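Side-chain contacts in adenosine kinase, putative (Trypanosoma brucei, PDB 3OTX), which probably transfers a phosphate from ATP to adenosine and related nucleosides, giving AMP from adenosine in purine salvage, with magnesium as cofactor: residues E189-F194 with G257-V262; R158-S163 with C184-E189; V175-V180 with L211-P216; M235-D240 with R247-E252. The protein carries 1 engineered substitution. All coordinates share one frame; numbering follows the deposited sequence.

Contact 1: residues E189-F194 with G257-V262; sequences EVDGLF and GTKGRV
Lys259 reaches out of the 257-262 loop to Asp191 and takes hold of it twice. Its NZ donates a hydrogen bond to the backbone O of Asp191 at 3.1 Å, arriving from above the carbonyl plane with a C=O...N angle of 132°. The same NZ forms a longer salt bridge with the carboxylate, 3.5 Å from Asp191 OD2. Asp191 CG lies opposite its own backbone N (chi1 -166°), beside the carbonyl carbon, which keeps carboxylate and carbonyl within reach of a single ammonium group. A water adds an indirect link: it binds Thr258 OG1 at 2.7 Å and donates a weak bond to Asp191 OD1.

This polar grip sits on the turn between helix 177-189 and strand 193-197 of the central sheet in the PfkB (ribokinase-like) fold. Asp191, with positive phi, is the C' residue of the Schellman motif that closes the helix, Gly192 N bonding back to Ala187 O.

The lysine's methylenes pack against the backbone and Leu193. The Lys259 chain bends at chi2 (-71°) and then runs extended, its CG in van der Waals contact with Gly192 O at 3.5 Å. At the base of the chain the contact is apolar, Leu193 CD2 lying 3.8 Å from Lys259 CB and the two side chains crossing at a slant.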
# COMPACT_ATOMS: atom_id res chain seq x y z
N GLU A 189 16.98 14.54 4.02
CA GLU A 189 17.13 15.72 4.86
C GLU A 189 17.03 15.40 6.35
O GLU A 189 17.80 15.92 7.14
CB GLU A 189 16.10 16.81 4.48
CG GLU A 189 16.21 18.12 5.35
CD GLU A 189 15.08 19.12 5.06
OE1 GLU A 189 14.26 18.89 4.15
OE2 GLU A 189 15.05 20.18 5.71
N VAL A 190 16.05 14.58 6.71
CA VAL A 190 15.84 14.25 8.12
C VAL A 190 16.54 12.97 8.59
O VAL A 190 16.31 12.52 9.71
CB VAL A 190 14.31 14.18 8.44
CG1 VAL A 190 13.63 15.48 8.04
CG2 VAL A 190 13.67 13.02 7.71
N ASP A 191 17.43 12.40 7.77
CA ASP A 191 18.10 11.14 8.10
C ASP A 191 17.06 10.06 8.46
O ASP A 191 17.21 9.36 9.47
CB ASP A 191 19.11 11.30 9.24
CG ASP A 191 20.05 10.10 9.37
OD1 ASP A 191 20.34 9.47 8.33
OD2 ASP A 191 20.50 9.80 10.48
N GLY A 192 16.05 9.97 7.62
CA GLY A 192 14.90 9.05 7.78
C GLY A 192 15.06 7.89 6.83
O GLY A 192 16.18 7.58 6.36
N LEU A 193 13.94 7.23 6.61
CA LEU A 193 13.83 6.08 5.72
C LEU A 193 12.74 6.29 4.72
O LEU A 193 11.67 6.77 5.06
CB LEU A 193 13.49 4.83 6.52
CG LEU A 193 14.84 4.29 6.98
CD1 LEU A 193 14.90 4.04 8.47
CD2 LEU A 193 15.26 3.10 6.13
N PHE A 194 13.00 5.91 3.47
CA PHE A 194 11.99 5.94 2.43
C PHE A 194 11.68 4.53 1.98
O PHE A 194 12.60 3.77 1.66
CB PHE A 194 12.44 6.78 1.24
CG PHE A 194 11.32 7.04 0.26
CD1 PHE A 194 10.47 8.12 0.45
CD2 PHE A 194 11.08 6.16 -0.78
CE1 PHE A 194 9.42 8.36 -0.41
CE2 PHE A 194 10.00 6.38 -1.67
CZ PHE A 194 9.15 7.48 -1.46
N GLY A 257 21.34 5.75 -1.01
CA GLY A 257 21.14 6.02 0.41
C GLY A 257 22.23 5.47 1.31
O GLY A 257 23.17 4.84 0.85
N THR A 258 22.06 5.71 2.61
CA THR A 258 23.06 5.33 3.60
C THR A 258 22.50 4.39 4.67
O THR A 258 23.29 3.74 5.38
CB THR A 258 23.66 6.57 4.30
OG1 THR A 258 22.61 7.32 4.91
CG2 THR A 258 24.39 7.46 3.30
N LYS A 259 21.16 4.32 4.78
CA LYS A 259 20.52 3.46 5.80
C LYS A 259 20.68 1.98 5.49
O LYS A 259 20.70 1.17 6.40
CB LYS A 259 19.02 3.76 5.97
CG LYS A 259 18.68 5.14 6.56
CD LYS A 259 19.02 5.24 8.03
CE LYS A 259 18.77 6.64 8.51
NZ LYS A 259 18.82 6.73 9.99
N GLY A 260 20.76 1.64 4.21
CA GLY A 260 20.97 0.26 3.75
C GLY A 260 19.70 -0.14 3.03
O GLY A 260 18.59 0.10 3.51
N ARG A 261 19.87 -0.72 1.85
CA ARG A 261 18.75 -1.21 1.05
C ARG A 261 18.24 -2.55 1.60
O ARG A 261 19.02 -3.46 1.90
CB ARG A 261 19.23 -1.29 -0.43
CG ARG A 261 18.45 -2.15 -1.40
CD ARG A 261 17.04 -1.61 -1.77
NE ARG A 261 17.00 -0.27 -2.42
CZ ARG A 261 17.50 0.04 -3.62
NH1 ARG A 261 18.16 -0.86 -4.35
NH2 ARG A 261 17.36 1.28 -4.09
N VAL A 262 16.91 -2.64 1.77
CA VAL A 262 16.25 -3.83 2.29
C VAL A 262 15.19 -4.21 1.25
O VAL A 262 14.49 -3.33 0.73
CB VAL A 262 15.53 -3.55 3.64
CG1 VAL A 262 14.83 -4.82 4.23
CG2 VAL A 262 16.50 -2.95 4.65
O HOH W 1 21.97 6.72 7.42

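Contact 2: residues R158-S163 with C184-E189; sequences RAMDES and CRKARE
Lys186 lies across Met160, meeting it with the first carbons of its chain, and then turns its ammonium group to Asp161 one residue further on. Met160 CB touches Lys186 CG at 3.6 Å, while its sulfur lies beside the lysine's CB, with 4.0 Å between Met160 SD and Lys186 CB. Beyond that the thioether leads away from the lysine, and the methionine side chain also packs on Phe166 of strand 165-169 and Tyr11 of strand 10-13. The two helices concerned, 154-162 and 177-189, flank strand 165-169 in sequence, and this contact pairs the last turns of both beside the large sheet of the ribokinase-like fold.

Two bends, at chi2 (66°) and chi3 (64°), fold the lysine chain back toward the carboxylates, and Asp161, Lys186 and Glu189 form a salt-bridge network. Lys186 NZ makes salt-bridging hydrogen bonds to Asp161 OD1 at 2.7 Å, on the syn lone pair, and to Glu189 OE1 at 2.8 Å, from above the carboxylate plane. Its charge probably offsets the repulsion between the two acids, whose oxygens Asp161 OD1 and Glu189 OE2 are 4.6 Å apart. A water donates to Asp161 OD2 at 3.1 Å and accepts a weak bond from Lys186 NZ.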
# COMPACT_ATOMS: atom_id res chain seq x y z
N ARG A 158 5.11 20.47 7.35
CA ARG A 158 5.20 20.21 8.79
C ARG A 158 5.18 18.72 9.05
O ARG A 158 6.02 18.20 9.79
CB ARG A 158 4.03 20.89 9.51
CG ARG A 158 3.88 20.51 10.99
CD ARG A 158 2.54 21.02 11.52
NE ARG A 158 2.31 20.68 12.92
CZ ARG A 158 1.25 21.07 13.63
NH1 ARG A 158 0.30 21.81 13.07
NH2 ARG A 158 1.13 20.71 14.90
N ALA A 159 4.27 18.01 8.41
CA ALA A 159 4.21 16.55 8.58
C ALA A 159 5.47 15.84 8.10
O ALA A 159 5.97 14.92 8.77
CB ALA A 159 2.97 15.97 7.89
N MET A 160 6.00 16.27 6.96
CA MET A 160 7.23 15.69 6.48
C MET A 160 8.39 16.02 7.44
O MET A 160 9.19 15.14 7.76
CB MET A 160 7.56 16.19 5.08
CG MET A 160 6.65 15.62 3.99
SD MET A 160 7.46 15.85 2.37
CE MET A 160 6.25 15.02 1.32
N ASP A 161 8.47 17.26 7.90
CA ASP A 161 9.57 17.65 8.80
C ASP A 161 9.59 16.86 10.10
O ASP A 161 10.65 16.62 10.64
CB ASP A 161 9.59 19.14 9.11
CG ASP A 161 10.03 19.98 7.92
OD1 ASP A 161 10.73 19.44 7.03
OD2 ASP A 161 9.67 21.16 7.86
N GLU A 162 8.40 16.46 10.58
CA GLU A 162 8.33 15.75 11.86
C GLU A 162 8.43 14.21 11.74
O GLU A 162 8.61 13.50 12.74
CB GLU A 162 7.08 16.17 12.65
CG GLU A 162 5.81 15.66 12.04
CD GLU A 162 4.55 16.35 12.55
OE1 GLU A 162 4.63 17.26 13.41
OE2 GLU A 162 3.47 15.98 12.05
N SER A 163 8.31 13.70 10.51
CA SER A 163 8.32 12.24 10.25
C SER A 163 9.72 11.72 10.03
O SER A 163 10.63 12.48 9.59
CB SER A 163 7.44 11.91 9.02
OG SER A 163 6.10 12.32 9.26
N CYS A 184 11.14 11.70 -1.13
CA CYS A 184 12.45 11.06 -1.19
C CYS A 184 13.57 11.98 -0.71
O CYS A 184 14.45 11.54 0.05
CB CYS A 184 12.76 10.67 -2.63
SG CYS A 184 11.81 9.30 -3.26
N ARG A 185 13.55 13.22 -1.17
CA ARG A 185 14.53 14.21 -0.74
C ARG A 185 14.34 14.56 0.74
O ARG A 185 15.33 14.75 1.45
CB ARG A 185 14.46 15.44 -1.64
CG ARG A 185 14.96 15.14 -3.07
CD ARG A 185 15.03 16.42 -3.94
NE ARG A 185 13.81 17.22 -3.91
CZ ARG A 185 12.78 17.08 -4.75
NH1 ARG A 185 12.82 16.20 -5.75
NH2 ARG A 185 11.70 17.85 -4.60
N LYS A 186 13.09 14.68 1.21
CA LYS A 186 12.88 14.98 2.62
C LYS A 186 13.42 13.88 3.53
O LYS A 186 14.01 14.16 4.59
CB LYS A 186 11.38 15.19 2.87
CG LYS A 186 11.06 15.53 4.30
CD LYS A 186 11.63 16.91 4.73
CE LYS A 186 11.01 18.08 3.94
NZ LYS A 186 11.48 19.43 4.42
N ALA A 187 13.21 12.61 3.14
CA ALA A 187 13.72 11.50 3.94
C ALA A 187 15.24 11.62 4.12
O ALA A 187 15.77 11.36 5.21
CB ALA A 187 13.40 10.18 3.28
N ARG A 188 15.96 12.07 3.08
CA ARG A 188 17.41 12.29 3.23
C ARG A 188 17.71 13.44 4.18
O ARG A 188 18.57 13.32 5.05
CB ARG A 188 18.08 12.52 1.87
CG ARG A 188 17.93 11.32 0.92
CD ARG A 188 18.90 10.21 1.32
NE ARG A 188 18.78 9.06 0.43
CZ ARG A 188 19.30 8.98 -0.80
NH1 ARG A 188 20.01 9.98 -1.31
NH2 ARG A 188 19.09 7.89 -1.52
N GLU A 189 16.98 14.54 4.02
CA GLU A 189 17.13 15.72 4.86
C GLU A 189 17.03 15.40 6.35
O GLU A 189 17.80 15.92 7.14
CB GLU A 189 16.10 16.81 4.48
CG GLU A 189 16.21 18.12 5.35
CD GLU A 189 15.08 19.12 5.06
OE1 GLU A 189 14.26 18.89 4.15
OE2 GLU A 189 15.05 20.18 5.71
O HOH W 2 10.89 22.53 5.41

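Contact 3: residues V175-V180 with L211-P216; sequences VDVNHV and LGEVLP
Val177 holds CG2 opposite its backbone N and CG1 between N and the carbonyl carbon (chi1 72°), a setting that presents CG2 to Val214 and CG1 to Glu213 of the facing helix. Val214 in turn, with chi1 at 167°, directs CG2 between Val177 and Val180. The contact joins the first turn of helix 177-189 to helix 208-214 in the ribokinase-like fold; the former leads into strand 193-197, and the latter comes later, after helix 201-206.

Val214 CG2 is the methyl shared by both valines of the other helix, lying 3.6 Å from Val180 CG1 and 3.9 Å from Val177 CG2. The side chains of Val180 and Val214 cross nearly perpendicularly, whereas those of Val177 and Val214 run alongside one another with opposite headings. Phe194 of strand 193-197 touches both Val180 and Val214, linking the patch to the sheet, and Leu181 and Cys184 add further contacts to Val214 from helix 177-189.

Exposed Glu213 extends the packing at the rim, crossing Val177 at about a right angle with its OE2 in van der Waals contact with Val177 CG1 at 3.6 Å. At the start of helix 177-189, Asp176 is the N-cap: its OD1 accepts from Asn178 N at 2.9 Å, the donor standing above the carboxylate plane. The polar link between the helices is a water that donates to Asn178 OD1 at 3.0 Å and to Glu213 OE1 at 2.7 Å.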
# COMPACT_ATOMS: atom_id res chain seq x y z
N VAL A 175 0.24 9.22 -10.46
CA VAL A 175 -0.29 10.57 -10.23
C VAL A 175 0.79 11.58 -10.65
O VAL A 175 0.80 12.01 -11.81
CB VAL A 175 -0.81 10.75 -8.80
CG1 VAL A 175 -1.31 12.20 -8.58
CG2 VAL A 175 -1.95 9.70 -8.51
N ASP A 176 1.73 11.87 -9.76
CA ASP A 176 2.86 12.74 -10.14
C ASP A 176 4.11 12.27 -9.43
O ASP A 176 4.21 12.37 -8.20
CB ASP A 176 2.55 14.19 -9.76
CG ASP A 176 3.56 15.17 -10.34
OD1 ASP A 176 4.68 14.78 -10.73
OD2 ASP A 176 3.21 16.38 -10.40
N VAL A 177 5.06 11.80 -10.20
CA VAL A 177 6.32 11.30 -9.65
C VAL A 177 7.05 12.34 -8.82
O VAL A 177 7.71 12.01 -7.83
CB VAL A 177 7.25 10.75 -10.77
CG1 VAL A 177 7.85 11.88 -11.64
CG2 VAL A 177 8.37 9.85 -10.18
N ASN A 178 6.90 13.61 -9.21
CA ASN A 178 7.50 14.70 -8.47
C ASN A 178 7.02 14.80 -7.02
O ASN A 178 7.79 15.23 -6.14
CB ASN A 178 7.36 15.99 -9.24
CG ASN A 178 8.20 15.98 -10.51
OD1 ASN A 178 9.33 15.49 -10.53
ND2 ASN A 178 7.64 16.51 -11.58
N HIS A 179 5.77 14.40 -6.74
CA HIS A 179 5.30 14.41 -5.34
C HIS A 179 6.09 13.39 -4.53
O HIS A 179 6.47 13.64 -3.39
CB HIS A 179 3.82 14.03 -5.25
CG HIS A 179 2.90 14.96 -5.97
ND1 HIS A 179 3.31 16.18 -6.48
CD2 HIS A 179 1.58 14.85 -6.26
CE1 HIS A 179 2.28 16.77 -7.06
NE2 HIS A 179 1.22 15.98 -6.95
N VAL A 180 6.34 12.24 -5.14
CA VAL A 180 7.11 11.18 -4.51
C VAL A 180 8.53 11.65 -4.29
O VAL A 180 9.07 11.45 -3.19
CB VAL A 180 7.12 9.90 -5.37
CG1 VAL A 180 7.68 8.74 -4.56
CG2 VAL A 180 5.67 9.54 -5.81
N LEU A 211 8.92 4.65 -11.63
CA LEU A 211 9.52 3.77 -10.65
C LEU A 211 11.04 3.91 -10.66
O LEU A 211 11.67 4.00 -9.59
CB LEU A 211 9.10 2.31 -10.92
CG LEU A 211 9.66 1.25 -9.96
CD1 LEU A 211 9.26 1.51 -8.51
CD2 LEU A 211 9.18 -0.18 -10.40
N GLY A 212 11.63 3.97 -11.84
CA GLY A 212 13.08 4.13 -11.95
C GLY A 212 13.62 5.41 -11.34
O GLY A 212 14.74 5.43 -10.82
N GLU A 213 12.84 6.49 -11.41
CA GLU A 213 13.24 7.76 -10.82
C GLU A 213 13.33 7.66 -9.29
O GLU A 213 14.19 8.29 -8.66
CB GLU A 213 12.27 8.88 -11.18
CG GLU A 213 12.50 9.48 -12.54
CD GLU A 213 11.91 10.87 -12.65
OE1 GLU A 213 12.47 11.79 -12.02
OE2 GLU A 213 10.92 11.03 -13.38
N VAL A 214 12.43 6.85 -8.72
CA VAL A 214 12.29 6.78 -7.27
C VAL A 214 13.18 5.72 -6.61
O VAL A 214 13.62 5.89 -5.47
CB VAL A 214 10.77 6.60 -6.90
CG1 VAL A 214 10.53 6.20 -5.45
CG2 VAL A 214 9.99 7.90 -7.25
N LEU A 215 13.49 4.63 -7.32
CA LEU A 215 14.22 3.52 -6.69
C LEU A 215 15.58 3.88 -6.04
O LEU A 215 15.87 3.40 -4.96
CB LEU A 215 14.42 2.37 -7.67
CG LEU A 215 13.13 1.60 -7.96
CD1 LEU A 215 13.42 0.74 -9.21
CD2 LEU A 215 12.73 0.78 -6.76
N PRO A 216 16.39 4.72 -6.70
CA PRO A 216 17.69 5.06 -6.07
C PRO A 216 17.53 5.67 -4.67
O PRO A 216 18.41 5.54 -3.83
CB PRO A 216 18.28 6.10 -7.01
CG PRO A 216 17.57 5.92 -8.30
CD PRO A 216 16.19 5.43 -7.98
O HOH W 3 11.68 14.36 -12.04

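Contact 4: residues M235-D240 with R247-E252; sequences MKWDTD and RRAVSE
The loop joining helix 225-235 to helix 242-251 begins with a Schellman motif, Lys236 having positive phi, and then folds Trp237 back against Arg248 of the second helix. The arginine lies stretched out over one face of the indole. Arg248 CB makes a CH-pi contact 3.6 Å from the centroid of the Trp237 six-membered ring, and Arg248 CD stands 3.7 Å above the Trp237 ring plane. Met235 CB covers the opposite face, and the indole is thereby sandwiched between aliphatic carbons.

The guanidinium is turned steeply to the indole, the planes lying 75° apart, and its cation-pi contact is off-centre, with Arg248 CZ 5.0 Å from the centroid of the five-membered ring. Thr239 CG2 lies over one guanidinium face, 3.9 Å from Arg248 CZ. Two waters tie the group to the backbone: one joins Arg248 NH1 to Asp238 N, the other accepts from Arg248 NH2 and donates to Asp238 O. Arg248 NE is taken by a salt bridge to Glu244, one turn earlier in the helix.

At the indole nitrogen, a third water accepts from Trp237 NE1 at 2.9 Å and donates to Glu252 OE1 at 2.6 Å. Asp238, whose backbone N and O each bind one of the guanidinium waters, centres an inverse gamma turn in this surface connection between two helices of the PfkB (ribokinase-like) fold.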
# COMPACT_ATOMS: atom_id res chain seq x y z
N MET A 235 13.35 -5.59 -15.22
CA MET A 235 14.80 -5.48 -15.18
C MET A 235 15.53 -6.32 -16.23
O MET A 235 16.74 -6.17 -16.43
CB MET A 235 15.31 -5.88 -13.79
CG MET A 235 14.97 -4.92 -12.66
SD MET A 235 15.48 -3.22 -13.03
CE MET A 235 17.28 -3.38 -13.06
N LYS A 236 14.79 -7.21 -16.90
CA LYS A 236 15.30 -8.20 -17.85
C LYS A 236 16.17 -9.26 -17.18
O LYS A 236 16.99 -9.91 -17.83
CB LYS A 236 15.94 -7.57 -19.10
CG LYS A 236 14.97 -6.63 -19.82
CD LYS A 236 15.14 -6.60 -21.32
CE LYS A 236 13.94 -5.94 -21.98
NZ LYS A 236 14.13 -5.78 -23.45
N TRP A 237 15.95 -9.46 -15.88
CA TRP A 237 16.60 -10.52 -15.14
C TRP A 237 15.97 -11.87 -15.44
O TRP A 237 14.76 -12.08 -15.24
CB TRP A 237 16.52 -10.30 -13.63
CG TRP A 237 17.23 -9.09 -13.09
CD1 TRP A 237 18.29 -8.42 -13.67
CD2 TRP A 237 16.97 -8.44 -11.85
NE1 TRP A 237 18.67 -7.38 -12.85
CE2 TRP A 237 17.88 -7.37 -11.73
CE3 TRP A 237 16.03 -8.65 -10.83
CZ2 TRP A 237 17.87 -6.50 -10.63
CZ3 TRP A 237 16.03 -7.79 -9.74
CH2 TRP A 237 16.94 -6.73 -9.65
N ASP A 238 16.82 -12.80 -15.85
CA ASP A 238 16.37 -14.13 -16.24
C ASP A 238 16.24 -15.06 -15.03
O ASP A 238 17.01 -16.03 -14.88
CB ASP A 238 17.30 -14.72 -17.31
CG ASP A 238 16.71 -15.95 -17.98
OD1 ASP A 238 15.46 -16.09 -18.00
OD2 ASP A 238 17.50 -16.79 -18.48
N THR A 239 15.25 -14.79 -14.18
CA THR A 239 15.04 -15.58 -12.97
C THR A 239 13.64 -15.37 -12.44
O THR A 239 13.12 -14.25 -12.47
CB THR A 239 16.12 -15.28 -11.87
OG1 THR A 239 15.90 -16.11 -10.72
CG2 THR A 239 16.12 -13.81 -11.45
N ASP A 240 13.02 -16.46 -12.00
CA ASP A 240 11.75 -16.41 -11.25
C ASP A 240 11.95 -16.83 -9.79
O ASP A 240 10.98 -17.09 -9.07
CB ASP A 240 10.66 -17.26 -11.93
CG ASP A 240 10.90 -18.77 -11.78
OD1 ASP A 240 11.99 -19.16 -11.34
OD2 ASP A 240 9.99 -19.55 -12.12
N ARG A 247 17.97 -10.62 -3.81
CA ARG A 247 19.42 -10.41 -3.79
C ARG A 247 19.80 -9.33 -4.80
O ARG A 247 20.54 -8.39 -4.47
CB ARG A 247 20.11 -11.75 -4.16
CG ARG A 247 21.62 -11.80 -4.02
CD ARG A 247 22.07 -13.27 -4.14
NE ARG A 247 21.78 -14.02 -2.91
CZ ARG A 247 20.97 -15.08 -2.80
NH1 ARG A 247 20.33 -15.60 -3.84
NH2 ARG A 247 20.82 -15.64 -1.61
N ARG A 248 19.31 -9.48 -6.02
CA ARG A 248 19.65 -8.52 -7.08
C ARG A 248 19.02 -7.12 -6.84
O ARG A 248 19.60 -6.10 -7.22
CB ARG A 248 19.25 -9.06 -8.45
CG ARG A 248 19.90 -10.35 -8.87
CD ARG A 248 19.43 -10.74 -10.25
NE ARG A 248 19.88 -12.08 -10.61
CZ ARG A 248 19.78 -12.61 -11.82
NH1 ARG A 248 19.25 -11.90 -12.81
NH2 ARG A 248 20.22 -13.84 -12.05
N ALA A 249 17.84 -7.05 -6.23
CA ALA A 249 17.24 -5.73 -5.98
C ALA A 249 18.03 -5.01 -4.91
O ALA A 249 18.01 -3.79 -4.82
CB ALA A 249 15.78 -5.90 -5.54
N VAL A 250 18.74 -5.78 -4.08
CA VAL A 250 19.59 -5.17 -3.07
C VAL A 250 20.82 -4.53 -3.72
O VAL A 250 21.12 -3.37 -3.44
CB VAL A 250 19.99 -6.17 -1.96
CG1 VAL A 250 21.15 -5.63 -1.12
CG2 VAL A 250 18.77 -6.49 -1.08
N SER A 251 21.48 -5.27 -4.61
CA SER A 251 22.82 -4.87 -5.04
C SER A 251 22.90 -4.34 -6.47
O SER A 251 23.93 -3.76 -6.88
CB SER A 251 23.77 -6.04 -4.87
OG SER A 251 23.37 -7.12 -5.70
N GLU A 252 21.85 -4.54 -7.26
CA GLU A 252 21.92 -4.23 -8.67
C GLU A 252 21.04 -3.05 -9.03
O GLU A 252 21.32 -2.35 -10.00
CB GLU A 252 21.62 -5.47 -9.51
CG GLU A 252 22.69 -6.57 -9.34
CD GLU A 252 22.47 -7.79 -10.19
OE1 GLU A 252 21.79 -7.72 -11.23
OE2 GLU A 252 23.07 -8.85 -9.86
O HOH W 4 21.25 -6.00 -13.11
O HOH W 5 19.71 -12.36 -15.68
O HOH W 6 19.62 -15.23 -14.35

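Overall arrangement
Contacts 1, 2 and 3 form a continuous group round helix 177-189, with contact 3 at its start and contact 2 at its end, their centres about 15 Å apart. Contact 1 follows the helix into strand 193-197; its centre is about 11 Å from that of contact 2, and the two share Glu189. Phe194 of contact 1 also packs on Cys184 of contact 2. Contact 4 is more peripheral, nested in the loop closed by contact 1 and joined to it by Arg261 NH1 and Ala249 O. Contact 3 approaches the ligand pocket: the Val180 side chain is about 12 Å from the bound bis(adenosine)-5'-pentaphosphate and about 9 Å from the side chains of the adenosine-binding residues Asn15 and Phe171.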